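Local coordinates for protein CbbY (PDB 4UAS) that hydrolyses xylulose-1,5-bisphosphate, a potent inhibitor of Rubisco, to xylulose 5-phosphate and phosphate as a selective magnesium-dependent sugar phosphatase, at residues 7-10 with 11-15; 53-56 with 57-61; 91-94 with 95-99; 154-157 with 158-161; 176-179 with 180-183. All coordinates share one frame; numbering follows the deposited sequence.

Interaction 1: 7-10 with 11-15. With MG (magnesium ion), chain D; PO4 (phosphate ion), chain C.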
loop_
_atom_site.group_PDB
_atom_site.type_symbol
_atom_site.label_atom_id
_atom_site.label_comp_id
_atom_site.label_asym_id
_atom_site.label_seq_id
_atom_site.Cartn_x
_atom_site.Cartn_y
_atom_site.Cartn_z
ATOM N N PHE A 7 0.226 -7.219 -5.432
ATOM C CA PHE A 7 -0.392 -5.908 -5.308
ATOM C C PHE A 7 0.109 -5.117 -4.129
ATOM O O PHE A 7 0.060 -5.550 -3.001
ATOM C CB PHE A 7 -1.898 -6.029 -5.107
ATOM C CG PHE A 7 -2.638 -6.634 -6.280
ATOM C CD1 PHE A 7 -3.262 -5.823 -7.224
ATOM C CD2 PHE A 7 -2.755 -8.004 -6.418
ATOM C CE1 PHE A 7 -4.006 -6.399 -8.270
ATOM C CE2 PHE A 7 -3.433 -8.544 -7.488
ATOM C CZ PHE A 7 -4.071 -7.752 -8.380
ATOM N N ASP A 8 0.563 -3.876 -4.407
ATOM C CA ASP A 8 0.620 -2.852 -3.430
ATOM C C ASP A 8 -0.802 -2.579 -2.903
ATOM O O ASP A 8 -1.770 -2.884 -3.577
ATOM C CB ASP A 8 1.194 -1.613 -4.091
ATOM C CG ASP A 8 1.372 -0.448 -3.202
ATOM O OD1 ASP A 8 1.965 -0.640 -2.105
ATOM O OD2 ASP A 8 0.820 0.642 -3.456
ATOM N N VAL A 9 -0.903 -1.946 -1.743
ATOM C CA VAL A 9 -2.196 -1.590 -1.181
ATOM C C VAL A 9 -2.538 -0.106 -1.336
ATOM O O VAL A 9 -3.399 0.271 -2.119
ATOM C CB VAL A 9 -2.363 -2.083 0.296
ATOM C CG1 VAL A 9 -3.665 -1.595 0.899
ATOM C CG2 VAL A 9 -2.268 -3.586 0.342
ATOM N N ASP A 10 -1.838 0.738 -0.593
ATOM C CA ASP A 10 -2.175 2.164 -0.551
ATOM C C ASP A 10 -1.878 2.841 -1.877
ATOM O O ASP A 10 -0.750 2.909 -2.316
ATOM C CB ASP A 10 -1.424 2.864 0.574
ATOM C CG ASP A 10 -1.787 2.350 1.939
ATOM O OD1 ASP A 10 -2.996 2.275 2.239
ATOM O OD2 ASP A 10 -0.836 1.973 2.687
ATOM N N GLY A 11 -2.940 3.401 -2.471
ATOM C CA GLY A 11 -2.830 4.056 -3.752
ATOM C C GLY A 11 -2.895 3.125 -4.930
ATOM O O GLY A 11 -2.914 3.621 -6.049
ATOM N N THR A 12 -2.978 1.817 -4.714
ATOM C CA THR A 12 -3.000 0.798 -5.754
ATOM C C THR A 12 -4.343 0.094 -5.744
ATOM O O THR A 12 -5.112 0.175 -6.739
ATOM C CB THR A 12 -1.769 -0.102 -5.684
ATOM O OG1 THR A 12 -0.595 0.627 -5.920
ATOM C CG2 THR A 12 -1.847 -1.231 -6.668
ATOM N N LEU A 13 -4.627 -0.653 -4.694
ATOM C CA LEU A 13 -5.955 -1.235 -4.588
ATOM C C LEU A 13 -7.030 -0.151 -4.476
ATOM O O LEU A 13 -8.128 -0.338 -4.976
ATOM C CB LEU A 13 -6.079 -2.193 -3.384
ATOM C CG LEU A 13 -5.219 -3.461 -3.460
ATOM C CD1 LEU A 13 -5.365 -4.260 -2.189
ATOM C CD2 LEU A 13 -5.513 -4.311 -4.648
ATOM N N ALA A 14 -6.759 0.929 -3.735
ATOM C CA ALA A 14 -7.703 1.960 -3.407
ATOM C C ALA A 14 -6.931 3.205 -3.094
ATOM O O ALA A 14 -5.809 3.130 -2.622
ATOM C CB ALA A 14 -8.609 1.547 -2.270
ATOM N N GLU A 15 -7.555 4.364 -3.272
ATOM C CA GLU A 15 -7.017 5.649 -2.808
ATOM C C GLU A 15 -7.331 5.764 -1.309
ATOM O O GLU A 15 -8.458 6.089 -0.903
ATOM C CB GLU A 15 -7.650 6.800 -3.558
ATOM C CG GLU A 15 -6.987 7.115 -4.862
ATOM C CD GLU A 15 -5.553 7.912 -4.655
ATOM O OE1 GLU A 15 -5.109 8.431 -5.675
ATOM O OE2 GLU A 15 -4.932 8.248 -3.511
HETATM MG MG MG D . 1.370 2.470 -2.552
HETATM P P PO4 C . 1.739 0.640 0.555
HETATM O O1 PO4 C . 3.168 -0.033 0.669
HETATM O O2 PO4 C . 1.546 1.528 1.853
HETATM O O3 PO4 C . 0.545 -0.297 0.500
HETATM O O4 PO4 C . 1.690 1.650 -0.643
HETATM O O HOH W 1 1.772 4.366 -2.079
HETATM O O HOH W 2 3.503 2.083 -3.013
#

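Interaction 2: 53-56 with 57-61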
loop_
_atom_site.group_PDB
_atom_site.type_symbol
_atom_site.label_atom_id
_atom_site.label_comp_id
_atom_site.label_asym_id
_atom_site.label_seq_id
_atom_site.Cartn_x
_atom_site.Cartn_y
_atom_site.Cartn_z
ATOM N N GLU A 53 7.216 4.689 11.285
ATOM C CA GLU A 53 8.391 5.327 10.742
ATOM C C GLU A 53 8.109 6.779 10.371
ATOM O O GLU A 53 8.945 7.667 10.519
ATOM C CB GLU A 53 8.924 4.533 9.538
ATOM C CG GLU A 53 9.445 3.111 9.858
ATOM C CD GLU A 53 8.361 2.034 10.003
ATOM O OE1 GLU A 53 7.165 2.283 9.956
ATOM O OE2 GLU A 53 8.818 0.840 10.163
ATOM N N ARG A 54 6.930 7.030 9.824
ATOM C CA ARG A 54 6.535 8.369 9.403
ATOM C C ARG A 54 6.358 9.263 10.654
ATOM O O ARG A 54 6.805 10.398 10.651
ATOM C CB ARG A 54 5.193 8.297 8.631
ATOM C CG ARG A 54 4.812 9.577 7.996
ATOM C CD ARG A 54 3.600 9.459 7.078
ATOM N NE ARG A 54 3.921 8.562 6.014
ATOM C CZ ARG A 54 3.212 7.565 5.609
ATOM N NH1 ARG A 54 1.924 7.467 5.935
ATOM N NH2 ARG A 54 3.754 6.625 4.836
ATOM N N ILE A 55 5.726 8.750 11.711
ATOM C CA ILE A 55 5.640 9.536 12.955
ATOM C C ILE A 55 7.019 9.860 13.463
ATOM O O ILE A 55 7.302 10.987 13.871
ATOM C CB ILE A 55 4.749 8.803 14.008
ATOM C CG1 ILE A 55 3.308 8.671 13.548
ATOM C CG2 ILE A 55 4.857 9.511 15.361
ATOM C CD1 ILE A 55 2.546 7.602 14.310
ATOM N N ALA A 56 7.922 8.856 13.495
ATOM C CA ALA A 56 9.254 9.063 13.999
ATOM C C ALA A 56 9.982 10.144 13.227
ATOM O O ALA A 56 10.669 11.015 13.811
ATOM C CB ALA A 56 10.040 7.755 13.981
ATOM N N ARG A 57 9.837 10.136 11.904
ATOM C CA ARG A 57 10.474 11.152 11.072
ATOM C C ARG A 57 9.952 12.557 11.415
ATOM O O ARG A 57 10.707 13.519 11.606
ATOM C CB ARG A 57 10.243 10.889 9.595
ATOM C CG ARG A 57 10.608 12.019 8.674
ATOM C CD ARG A 57 10.368 11.704 7.236
ATOM N NE ARG A 57 10.441 12.865 6.384
ATOM C CZ ARG A 57 10.125 12.843 5.100
ATOM N NH1 ARG A 57 9.793 11.698 4.509
ATOM N NH2 ARG A 57 10.119 13.970 4.398
ATOM N N PHE A 58 8.638 12.671 11.508
ATOM C CA PHE A 58 8.014 13.949 11.878
ATOM C C PHE A 58 8.550 14.412 13.225
ATOM O O PHE A 58 8.885 15.603 13.382
ATOM C CB PHE A 58 6.529 13.755 11.924
ATOM C CG PHE A 58 5.779 14.876 12.590
ATOM C CD1 PHE A 58 5.640 16.103 12.010
ATOM C CD2 PHE A 58 5.195 14.648 13.820
ATOM C CE1 PHE A 58 4.977 17.098 12.646
ATOM C CE2 PHE A 58 4.470 15.636 14.498
ATOM C CZ PHE A 58 4.389 16.875 13.870
ATOM N N LEU A 59 8.640 13.526 14.211
ATOM C CA LEU A 59 9.086 13.902 15.555
ATOM C C LEU A 59 10.535 14.340 15.634
ATOM O O LEU A 59 10.925 15.059 16.548
ATOM C CB LEU A 59 8.776 12.822 16.590
ATOM C CG LEU A 59 7.343 12.551 16.832
ATOM C CD1 LEU A 59 7.129 11.341 17.757
ATOM C CD2 LEU A 59 6.637 13.770 17.372
ATOM N N ARG A 60 11.345 13.953 14.660
ATOM C CA ARG A 60 12.759 14.343 14.672
ATOM C C ARG A 60 12.989 15.807 14.491
ATOM O O ARG A 60 13.981 16.323 14.980
ATOM C CB ARG A 60 13.589 13.579 13.672
ATOM C CG ARG A 60 13.893 12.158 14.143
ATOM C CD ARG A 60 14.977 11.433 13.320
ATOM N NE ARG A 60 14.600 11.265 11.908
ATOM C CZ ARG A 60 13.959 10.216 11.355
ATOM N NH1 ARG A 60 13.461 9.204 12.087
ATOM N NH2 ARG A 60 13.705 10.274 10.045
ATOM N N HIS A 61 12.085 16.493 13.802
ATOM C CA HIS A 61 12.267 17.887 13.403
ATOM C C HIS A 61 11.184 18.835 13.879
ATOM O O HIS A 61 11.432 20.034 13.972
ATOM C CB HIS A 61 12.382 18.002 11.870
ATOM C CG HIS A 61 13.424 17.087 11.271
ATOM N ND1 HIS A 61 14.758 17.242 11.575
ATOM C CD2 HIS A 61 13.345 16.026 10.424
ATOM C CE1 HIS A 61 15.459 16.309 10.966
ATOM N NE2 HIS A 61 14.624 15.556 10.256
HETATM O O HOH W 3 11.680 7.197 10.623
#

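Interaction 3: 91-94 with 95-99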
loop_
_atom_site.group_PDB
_atom_site.type_symbol
_atom_site.label_atom_id
_atom_site.label_comp_id
_atom_site.label_asym_id
_atom_site.label_seq_id
_atom_site.Cartn_x
_atom_site.Cartn_y
_atom_site.Cartn_z
ATOM N N ILE A 91 -14.758 4.236 0.838
ATOM C CA ILE A 91 -13.620 3.934 -0.044
ATOM C C ILE A 91 -14.016 2.853 -1.057
ATOM O O ILE A 91 -14.613 1.831 -0.739
ATOM C CB ILE A 91 -12.403 3.482 0.774
ATOM C CG1 ILE A 91 -11.955 4.546 1.841
ATOM C CG2 ILE A 91 -11.225 3.151 -0.100
ATOM C CD1 ILE A 91 -11.532 5.861 1.269
ATOM N N ALA A 92 -13.646 3.079 -2.313
ATOM C CA ALA A 92 -13.855 2.119 -3.428
ATOM C C ALA A 92 -12.531 1.617 -3.934
ATOM O O ALA A 92 -11.509 2.291 -3.839
ATOM C CB ALA A 92 -14.566 2.796 -4.590
ATOM N N LEU A 93 -12.553 0.440 -4.561
ATOM C CA LEU A 93 -11.352 0.023 -5.316
ATOM C C LEU A 93 -11.062 0.943 -6.472
ATOM O O LEU A 93 -11.977 1.503 -7.099
ATOM C CB LEU A 93 -11.524 -1.399 -5.861
ATOM C CG LEU A 93 -11.743 -2.474 -4.809
ATOM C CD1 LEU A 93 -12.189 -3.770 -5.456
ATOM C CD2 LEU A 93 -10.431 -2.671 -4.022
ATOM N N ARG A 94 -9.793 1.114 -6.833
ATOM C CA ARG A 94 -9.430 1.845 -8.022
ATOM C C ARG A 94 -10.003 1.142 -9.268
ATOM O O ARG A 94 -10.115 -0.088 -9.315
ATOM C CB ARG A 94 -7.931 2.002 -8.135
ATOM C CG ARG A 94 -7.367 2.980 -7.095
ATOM C CD ARG A 94 -5.914 3.379 -7.407
ATOM N NE ARG A 94 -5.827 4.130 -8.658
ATOM C CZ ARG A 94 -4.709 4.364 -9.301
ATOM N NH1 ARG A 94 -3.531 3.978 -8.809
ATOM N NH2 ARG A 94 -4.759 4.971 -10.506
ATOM N N PRO A 95 -10.317 1.915 -10.303
ATOM C CA PRO A 95 -10.773 1.311 -11.534
ATOM C C PRO A 95 -9.841 0.228 -12.051
ATOM O O PRO A 95 -8.607 0.376 -12.043
ATOM C CB PRO A 95 -10.884 2.442 -12.518
ATOM C CG PRO A 95 -11.051 3.666 -11.670
ATOM C CD PRO A 95 -10.330 3.382 -10.397
ATOM N N GLY A 96 -10.428 -0.873 -12.517
ATOM C CA GLY A 96 -9.692 -1.963 -13.100
ATOM C C GLY A 96 -9.255 -3.073 -12.129
ATOM O O GLY A 96 -8.884 -4.149 -12.547
ATOM N N ILE A 97 -9.175 -2.749 -10.842
ATOM C CA ILE A 97 -8.611 -3.681 -9.877
ATOM C C ILE A 97 -9.506 -4.913 -9.625
ATOM O O ILE A 97 -9.048 -6.064 -9.720
ATOM C CB ILE A 97 -8.324 -2.938 -8.538
ATOM C CG1 ILE A 97 -7.175 -1.899 -8.639
ATOM C CG2 ILE A 97 -8.106 -3.931 -7.401
ATOM C CD1 ILE A 97 -5.843 -2.539 -8.952
ATOM N N ALA A 98 -10.770 -4.675 -9.402
ATOM C CA ALA A 98 -11.697 -5.780 -9.228
ATOM C C ALA A 98 -11.739 -6.682 -10.464
ATOM O O ALA A 98 -11.728 -7.928 -10.336
ATOM C CB ALA A 98 -13.122 -5.293 -8.877
ATOM N N ASP A 99 -11.786 -6.100 -11.660
ATOM C CA ASP A 99 -11.821 -6.910 -12.916
ATOM C C ASP A 99 -10.555 -7.751 -13.064
ATOM O O ASP A 99 -10.642 -8.911 -13.470
ATOM C CB ASP A 99 -11.972 -6.007 -14.090
ATOM C CG ASP A 99 -13.326 -5.328 -14.138
ATOM O OD1 ASP A 99 -14.266 -5.804 -13.487
ATOM O OD2 ASP A 99 -13.444 -4.357 -14.914
HETATM O O HOH W 4 -12.068 -2.023 -9.504
#

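Interaction 4: 154-157 with 158-161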
loop_
_atom_site.group_PDB
_atom_site.type_symbol
_atom_site.label_atom_id
_atom_site.label_comp_id
_atom_site.label_asym_id
_atom_site.label_seq_id
_atom_site.Cartn_x
_atom_site.Cartn_y
_atom_site.Cartn_z
ATOM N N PRO A 154 13.409 -4.033 -1.188
ATOM C CA PRO A 154 12.609 -5.130 -1.797
ATOM C C PRO A 154 12.170 -6.215 -0.815
ATOM O O PRO A 154 11.489 -7.136 -1.266
ATOM C CB PRO A 154 13.572 -5.706 -2.851
ATOM C CG PRO A 154 14.570 -4.605 -3.091
ATOM C CD PRO A 154 14.775 -4.009 -1.722
ATOM N N ASP A 155 12.595 -6.150 0.447
ATOM C CA ASP A 155 12.387 -7.307 1.317
ATOM C C ASP A 155 10.937 -7.776 1.403
ATOM O O ASP A 155 10.722 -8.982 1.476
ATOM C CB ASP A 155 13.008 -7.036 2.656
ATOM C CG ASP A 155 14.582 -7.063 2.572
ATOM O OD1 ASP A 155 15.113 -7.525 1.505
ATOM O OD2 ASP A 155 15.225 -6.721 3.559
ATOM N N ILE A 156 9.946 -6.894 1.419
ATOM C CA ILE A 156 8.579 -7.332 1.541
ATOM C C ILE A 156 8.156 -8.133 0.286
ATOM O O ILE A 156 7.370 -9.085 0.381
ATOM C CB ILE A 156 7.635 -6.138 1.787
ATOM C CG1 ILE A 156 6.292 -6.597 2.341
ATOM C CG2 ILE A 156 7.525 -5.212 0.598
ATOM C CD1 ILE A 156 6.373 -7.245 3.728
ATOM N N TYR A 157 8.631 -7.744 -0.900
ATOM C CA TYR A 157 8.391 -8.501 -2.108
ATOM C C TYR A 157 9.092 -9.828 -2.115
ATOM O O TYR A 157 8.557 -10.841 -2.564
ATOM C CB TYR A 157 8.745 -7.683 -3.359
ATOM C CG TYR A 157 7.701 -6.655 -3.780
ATOM C CD1 TYR A 157 7.866 -5.308 -3.617
ATOM C CD2 TYR A 157 6.542 -7.092 -4.394
ATOM C CE1 TYR A 157 6.894 -4.398 -4.049
ATOM C CE2 TYR A 157 5.580 -6.220 -4.827
ATOM C CZ TYR A 157 5.733 -4.874 -4.640
ATOM O OH TYR A 157 4.782 -4.028 -5.119
ATOM N N ARG A 158 10.339 -9.857 -1.626
ATOM C CA ARG A 158 11.053 -11.137 -1.475
ATOM C C ARG A 158 10.327 -12.087 -0.551
ATOM O O ARG A 158 10.258 -13.295 -0.842
ATOM C CB ARG A 158 12.468 -10.873 -0.997
ATOM C CG ARG A 158 13.314 -10.114 -2.011
ATOM C CD ARG A 158 14.684 -9.737 -1.501
ATOM N NE ARG A 158 15.456 -9.074 -2.534
ATOM C CZ ARG A 158 16.262 -8.055 -2.370
ATOM N NH1 ARG A 158 16.440 -7.461 -1.179
ATOM N NH2 ARG A 158 16.894 -7.614 -3.435
ATOM N N LEU A 159 9.765 -11.572 0.526
ATOM C CA LEU A 159 8.962 -12.407 1.443
ATOM C C LEU A 159 7.770 -12.977 0.697
ATOM O O LEU A 159 7.497 -14.178 0.728
ATOM C CB LEU A 159 8.541 -11.557 2.642
ATOM C CG LEU A 159 7.457 -12.160 3.523
ATOM C CD1 LEU A 159 7.787 -13.499 4.060
ATOM C CD2 LEU A 159 6.995 -11.166 4.564
ATOM N N ALA A 160 6.998 -12.107 0.012
ATOM C CA ALA A 160 5.821 -12.544 -0.681
ATOM C C ALA A 160 6.154 -13.605 -1.711
ATOM O O ALA A 160 5.408 -14.596 -1.864
ATOM C CB ALA A 160 5.149 -11.344 -1.336
ATOM N N LEU A 161 7.199 -13.377 -2.473
ATOM C CA LEU A 161 7.597 -14.358 -3.509
ATOM C C LEU A 161 8.012 -15.697 -2.904
ATOM O O LEU A 161 7.720 -16.764 -3.490
ATOM C CB LEU A 161 8.708 -13.819 -4.347
ATOM C CG LEU A 161 8.317 -12.727 -5.342
ATOM C CD1 LEU A 161 9.570 -12.032 -5.862
ATOM C CD2 LEU A 161 7.514 -13.309 -6.465
#

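Interaction 5: 176-179 with 180-183. With MG (magnesium ion), chain D.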
loop_
_atom_site.group_PDB
_atom_site.type_symbol
_atom_site.label_atom_id
_atom_site.label_comp_id
_atom_site.label_asym_id
_atom_site.label_seq_id
_atom_site.Cartn_x
_atom_site.Cartn_y
_atom_site.Cartn_z
ATOM N N ASP A 176 1.960 2.184 -7.182
ATOM C CA ASP A 176 1.572 3.534 -7.399
ATOM C C ASP A 176 2.647 4.544 -7.096
ATOM O O ASP A 176 2.425 5.741 -7.350
ATOM C CB ASP A 176 0.319 3.935 -6.606
ATOM C CG ASP A 176 0.667 4.113 -5.137
ATOM O OD1 ASP A 176 1.218 3.140 -4.599
ATOM O OD2 ASP A 176 0.396 5.156 -4.508
ATOM N N SER A 177 3.778 4.177 -6.502
ATOM C CA SER A 177 4.762 5.092 -5.999
ATOM C C SER A 177 6.135 4.680 -6.383
ATOM O O SER A 177 6.409 3.499 -6.694
ATOM C CB SER A 177 4.686 5.198 -4.485
ATOM O OG SER A 177 5.225 4.032 -3.857
ATOM N N LEU A 178 7.076 5.608 -6.331
ATOM C CA LEU A 178 8.466 5.353 -6.643
ATOM C C LEU A 178 9.104 4.403 -5.628
ATOM O O LEU A 178 9.825 3.494 -6.032
ATOM C CB LEU A 178 9.241 6.629 -6.793
ATOM C CG LEU A 178 10.715 6.514 -7.103
ATOM C CD1 LEU A 178 10.963 5.686 -8.382
ATOM C CD2 LEU A 178 11.364 7.879 -7.214
ATOM N N ASN A 179 8.841 4.580 -4.358
ATOM C CA ASN A 179 9.350 3.639 -3.394
ATOM C C ASN A 179 8.890 2.222 -3.705
ATOM O O ASN A 179 9.640 1.249 -3.528
ATOM C CB ASN A 179 8.952 4.004 -1.992
ATOM C CG ASN A 179 9.723 5.125 -1.347
ATOM O OD1 ASN A 179 9.127 5.896 -0.472
ATOM N ND2 ASN A 179 10.927 5.247 -1.642
ATOM N N GLY A 180 7.644 2.108 -4.116
ATOM C CA GLY A 180 7.084 0.795 -4.466
ATOM C C GLY A 180 7.719 0.170 -5.719
ATOM O O GLY A 180 8.065 -1.002 -5.731
ATOM N N LEU A 181 7.870 1.000 -6.748
ATOM C CA LEU A 181 8.538 0.577 -7.973
ATOM C C LEU A 181 9.909 0.067 -7.674
ATOM O O LEU A 181 10.359 -0.976 -8.150
ATOM C CB LEU A 181 8.546 1.731 -8.971
ATOM C CG LEU A 181 9.395 1.520 -10.224
ATOM C CD1 LEU A 181 8.921 0.374 -11.084
ATOM C CD2 LEU A 181 9.412 2.787 -11.029
ATOM N N ARG A 182 10.684 0.842 -6.893
ATOM C CA ARG A 182 12.051 0.433 -6.557
ATOM C C ARG A 182 12.083 -0.903 -5.825
ATOM O O ARG A 182 12.955 -1.754 -6.078
ATOM C CB ARG A 182 12.736 1.503 -5.714
ATOM C CG ARG A 182 13.040 2.777 -6.469
ATOM C CD ARG A 182 13.516 3.891 -5.544
ATOM N NE ARG A 182 14.773 3.548 -4.941
ATOM C CZ ARG A 182 15.265 4.118 -3.864
ATOM N NH1 ARG A 182 14.597 5.040 -3.228
ATOM N NH2 ARG A 182 16.435 3.733 -3.459
ATOM N N ALA A 183 11.164 -1.095 -4.890
ATOM C CA ALA A 183 11.082 -2.323 -4.114
ATOM C C ALA A 183 10.773 -3.476 -5.033
ATOM O O ALA A 183 11.410 -4.549 -4.905
ATOM C CB ALA A 183 10.035 -2.168 -3.046
HETATM MG MG MG D . 1.370 2.470 -2.552
HETATM O O HOH W 1 1.772 4.366 -2.079
HETATM O O HOH W 2 3.503 2.083 -3.013
#

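Interaction 1: 7-10 with 11-15
Asp8 OD2, in the loop after strand 4-7, has two partners: it takes a hydrogen bond from Thr12 OG1 (2.8 Å) through its anti lone pair and binds the magnesium ion at 2.1 Å. This is the DxDx(T/V) loop of the haloacid dehalogenase superfamily, with Asp8 inferred to be the nucleophile and Asp10 the proton donor. Asp8 CG stands anti to the backbone N (chi1 -178°), which carries OD2 to the metal. The backbone O of Asp10 is a second magnesium ligand, at 2.2 Å; Asp176, a phosphate oxygen and two waters complete the shell. The bound phosphate, which probably marks the phosphoryl site, receives Asp10 N on its O3 at 2.8 Å, while Lys151 forms a salt bridge with Asp8 OD1. The side chain of Asp10 is also held from outside, its OD1 bonded to Thr16 and His20. Val9 O fastens the turn by accepting both Thr12 N, which sits well above the carbonyl plane, and Leu13 N, only 18° from that plane. Gly11 has a positive phi (83°) at which a CB would clash with Asp10 O. Away from the metal, Leu13 spreads its methyls over two neighbours: CD1 packs on Val9 CG2, and CD2 approaches Phe7 CD1 to 3.7 Å, the two side chains crossing at about a right angle.

Interaction 2: 53-56 with 57-61
Ile55 and Leu59 lie side by side and point the same way, one helical turn apart, with Ile55 CG2 against Leu59 CD1 at 3.8 Å. Ile55 CG2 is anti to the backbone N, beside the carbonyl carbon (chi1 of the CG1 branch -64°), and this turns the methyl down the helix toward its neighbour. Leu59 CG also rests 3.3 Å from Ile55 O, the carbonyl that accepts Leu59 N almost head-on. With Leu59 cut back to an alanine, Ile55 CG2 would probably lose its apolar partner and a gap would open beside Ile71, which both residues touch. The pair belongs to helix 51-61 of the helical cap that HAD phosphatases of this type carry over the core; its first turn contributes Glu53 and Arg54 to the substrate site. Arg54 points off the contact to Thr48 and Leu45, and Glu53 to Lys150. Arg60 bends at chi3 (-62°), which lays its guanidinium with one face toward Ala56 O; NH1 then donates to a water, at the guanidinium edge and in plane, that itself donates to Glu53 O at 2.8 Å. Arg60 N bonds only weakly to Ala56 O. Phe58 brings its ring edge near Ile55 O and meets Trp35 and Trp37 edge-to-face.

Interaction 3: 91-94 with 95-99
A type II beta-turn, Arg94 to Ile97, leads into helix 97-107, with Pro95 and Gly96 at its corners and Gly96 at the N-cap position. Arg94 O reaches over the turn to accept Ile97 N at 3.2 Å, the bond nearly straight at the hydrogen (165°) and the donor tilted 31° from the carbonyl plane. The same oxygen receives a water at 2.8 Å, and that water accepts Ala98 N at 3.0 Å, so a second amide of the first helical turn is tied to Arg94 through solvent. Gly96 takes a positive phi (91°), where a CB would be pressed against Pro95 O. Leu93 supplies the apolar half of the contact: CD2 lies 4.3 Å from Ile97 CG2, while CD1 meets Ala98 CB at 3.9 Å, one methyl to each of two successive helix residues. The Arg94 chain, bent at chi3, sends its guanidinium away from the helix start, where NH1 donates to Gly11 O and Ser194 O. That grip reaches the backbone of the catalytic loop, and Arg94 N pairs there with Leu13 as well. Ile97 CG1, anti to its own carbonyl carbon, turns back toward the loop, and stands 3.5 Å from Arg94 O and 4.0 Å from Arg94 CB.

Interaction 4: 154-157 with 158-161
The backbone runs as the opening turns of helix 155-164, each amide from Arg158 to Leu161 donating to the carbonyl four residues earlier, beginning with Arg158 N to Pro154 O at 3.0 Å. Pro154 and Arg158 lie side by side, the extended arginine chain setting its guanidinium over the proline ring, with Pro154 CB 3.6 Å above the centre of one face. At the guanidinium edge, almost in plane, Asp155 OD1 takes NH1 in a salt bridge of 3.0 Å, met nearly along its C-O bond, with the carboxylate and guanidinium planes 50° apart. NH2 makes a weak bond to Gly186 O. Were Asp155 an alanine, Arg158 NH1 would be likely to lose its charged mate and the guanidinium to turn more freely over Pro154. Ile156 CD1 touches Leu159 CD2 at 4.1 Å. Leu161 curls over Tyr157 O, which accepts its amide, CG 3.4 Å away. Tyr157 bonds through OH to Glu175. The helix packs against the sheet of this Rossmann-like core: Ile156, Leu159 and Ala160 rest on strand 140-142, Tyr157 and Ala160 reach Leu6 of strand 4-7, and Tyr157 lies on Ala183 and Ala184 of helix 178-186.

Interaction 5: 176-179 with 180-183
Ser177 OG and Gly180 N meet at the tight end of this contact, a capping bond of 3.1 Å at the N-cap of helix 178-186. The hydroxyl sits between the backbone N and the carbonyl carbon (chi1 74°), a crowded position that turns it back over the first helical turn. It also bonds, at 2.7 Å, a water that coordinates magnesium, so one side chain links the helix start to the metal shell. A CB on Gly180 would crowd Ser177 OG, standing only 3.2 Å from it. Ser177 O takes Leu181 N at 2.9 Å, and Leu178 O takes Arg182 N at the same length. The helix belongs to a beta-alpha-beta unit of the HAD core, linking strand 171-175 to strand 190-193, and Asp176 just before it brings OD1 to the magnesium ion at 2.2 Å, beside the ligands from Asp8 and Asp10. Its OD2 accepts a hydrogen bond from the second metal-bound water. The apolar contacts are looser: Leu178 CD1 lies 4.2 Å from Leu181 CD2. On the solvent side the exposed Arg182 crosses Leu178 at an angle, its chain bent at chi3 and its CG 4.1 Å from Leu178 CD1.

How the interactions relate
Interactions 1 and 5 share the magnesium ion and two of its waters, and their chemistry is polar and ionic; interaction 1 is buried, whereas interaction 5 has an exposed flank. Interaction 3 is a surface contact whose arginine reaches into the loop of interaction 1. Interaction 4 is partly buried and packs on interaction 5 through Pro154 and Tyr157. Interaction 2 stands apart, its centre about 23 Å from that of interaction 1, on a cap helix that adds substrate-binding residues from outside the sheet-bearing core. Interaction 2 lies within a helix; 3, 4 and 5 are at helix starts.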